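Local coordinates for protein carboxynorspermidine decarboxylase (Campylobacter jejuni subsp. jejuni 81116, PDB 3N29) that probably decarboxylates carboxynorspermidine to norspermidine with pyridoxal 5'-phosphate as cofactor, at residues F409-K412 with D413-L416. Numbering follows the deposited sequence.
Sequences FSYK and DYSL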
loop_
_atom_site.group_PDB
_atom_site.type_symbol
_atom_site.label_atom_id
_atom_site.label_comp_id
_atom_site.label_asym_id
_atom_site.label_seq_id
_atom_site.Cartn_x
_atom_site.Cartn_y
_atom_site.Cartn_z
ATOM N N PHE A 409 -16.178 -1.135 -7.682
ATOM C CA PHE A 409 -15.940 -0.202 -6.626
ATOM C C PHE A 409 -16.542 1.161 -6.892
ATOM O O PHE A 409 -16.985 1.434 -7.985
ATOM C CB PHE A 409 -14.429 -0.174 -6.321
ATOM C CG PHE A 409 -13.922 -1.517 -5.889
ATOM C CD1 PHE A 409 -14.235 -2.023 -4.655
ATOM C CD2 PHE A 409 -13.159 -2.265 -6.706
ATOM C CE1 PHE A 409 -13.833 -3.265 -4.256
ATOM C CE2 PHE A 409 -12.680 -3.494 -6.294
ATOM C CZ PHE A 409 -13.040 -4.002 -5.073
ATOM N N SER A 410 -16.610 1.998 -5.884
ATOM C CA SER A 410 -17.139 3.361 -6.054
ATOM C C SER A 410 -16.463 4.326 -5.095
ATOM O O SER A 410 -15.620 3.931 -4.245
ATOM C CB SER A 410 -18.683 3.343 -5.881
ATOM O OG SER A 410 -19.007 3.094 -4.539
ATOM N N TYR A 411 -16.815 5.613 -5.252
ATOM C CA TYR A 411 -16.312 6.726 -4.446
ATOM C C TYR A 411 -16.207 6.435 -2.939
ATOM O O TYR A 411 -15.189 6.773 -2.275
ATOM C CB TYR A 411 -17.241 7.939 -4.710
ATOM C CG TYR A 411 -17.066 9.091 -3.724
ATOM C CD1 TYR A 411 -15.856 9.750 -3.618
ATOM C CD2 TYR A 411 -18.112 9.445 -2.860
ATOM C CE1 TYR A 411 -15.705 10.791 -2.716
ATOM C CE2 TYR A 411 -17.994 10.445 -1.940
ATOM C CZ TYR A 411 -16.788 11.146 -1.873
ATOM O OH TYR A 411 -16.648 12.141 -0.937
ATOM N N LYS A 412 -17.250 5.840 -2.391
ATOM C CA LYS A 412 -17.303 5.563 -0.985
ATOM C C LYS A 412 -16.183 4.639 -0.522
ATOM O O LYS A 412 -15.853 4.644 0.672
ATOM C CB LYS A 412 -18.661 4.932 -0.549
ATOM C CG LYS A 412 -19.868 5.887 -0.670
ATOM C CD LYS A 412 -19.792 7.056 0.276
ATOM C CE LYS A 412 -21.119 7.724 0.427
ATOM N NZ LYS A 412 -20.955 8.691 1.553
ATOM N N ASP A 413 -15.605 3.833 -1.424
ATOM C CA ASP A 413 -14.463 2.970 -1.019
ATOM C C ASP A 413 -13.191 3.780 -0.663
ATOM O O ASP A 413 -12.360 3.331 0.057
ATOM C CB ASP A 413 -14.096 2.048 -2.166
ATOM C CG ASP A 413 -15.115 0.916 -2.340
ATOM O OD1 ASP A 413 -15.170 0.143 -1.409
ATOM O OD2 ASP A 413 -15.861 0.869 -3.371
ATOM N N TYR A 414 -13.102 4.976 -1.261
ATOM C CA TYR A 414 -12.145 5.989 -0.964
ATOM C C TYR A 414 -12.635 6.852 0.207
ATOM O O TYR A 414 -11.909 7.017 1.208
ATOM C CB TYR A 414 -11.860 6.872 -2.216
ATOM C CG TYR A 414 -11.097 8.182 -1.901
ATOM C CD1 TYR A 414 -9.729 8.176 -1.548
ATOM C CD2 TYR A 414 -11.712 9.403 -2.020
ATOM C CE1 TYR A 414 -9.030 9.389 -1.296
ATOM C CE2 TYR A 414 -11.037 10.620 -1.736
ATOM C CZ TYR A 414 -9.718 10.613 -1.400
ATOM O OH TYR A 414 -9.070 11.800 -1.123
ATOM N N SER A 415 -13.822 7.457 0.140
ATOM C CA SER A 415 -14.110 8.544 1.117
ATOM C C SER A 415 -14.235 7.984 2.540
ATOM O O SER A 415 -13.908 8.679 3.498
ATOM C CB SER A 415 -15.405 9.285 0.807
ATOM O OG SER A 415 -16.493 8.395 0.731
ATOM N N LEU A 416 -14.732 6.743 2.658
ATOM C CA LEU A 416 -15.022 6.156 3.954
ATOM C C LEU A 416 -13.795 5.526 4.580
ATOM O O LEU A 416 -13.848 4.964 5.679
ATOM C CB LEU A 416 -16.235 5.197 3.934
ATOM C CG LEU A 416 -17.539 5.801 3.410
ATOM C CD1 LEU A 416 -18.626 4.711 3.499
ATOM C CD2 LEU A 416 -17.866 7.111 4.203
HETATM O O HOH W 1 -18.500 10.050 1.678
#
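Between Ser410 and Asp413 the chain turns from an extended run into a short helix, and the backbone bonds record the change of step. Asp413 N donates to Ser410 O, three residues back, at 2.8 Å; Tyr411 O then accepts from the residues three and four ahead, through Tyr414 N and Ser415 N. Lys412 O closes the series by accepting from Leu416 N, where the chain leaves helical geometry. The start of the turn is secured by a side chain as well: Asp413 OD2 receives Ser410 N at 2.9 Å in a nearly straight bond (170°), using the anti lone pair of the carboxylate. With CG anti to its own carbonyl carbon (chi1 -74°), the Asp413 carboxylate reaches back three residues to the N-H of Ser410 just before the helix, a side-chain-to-backbone bond at the N-terminal end of helix 412-415. The same OD2 lies in plane at the edge of the Phe409 ring, 3.6 Å from CD1, with ring and carboxylate almost perpendicular (82°). This C-terminal helix, 412-415, lies against the second subunit of the dimer, whose Glu108 hydrogen-bonds Tyr411 OH and whose Phe105 ring meets that of Tyr414. One helical turn after Tyr411, Ser415 lays its CB over a face of the Tyr411 ring as a CH-pi contact, 4.0 Å from its centroid. Lys412, its chain bent partway along, runs its CD to 3.6 Å from Ser415 OG, and a water accepting from Lys412 NZ also hydrogen-bonds Ser415 OG, each at 2.8 Å.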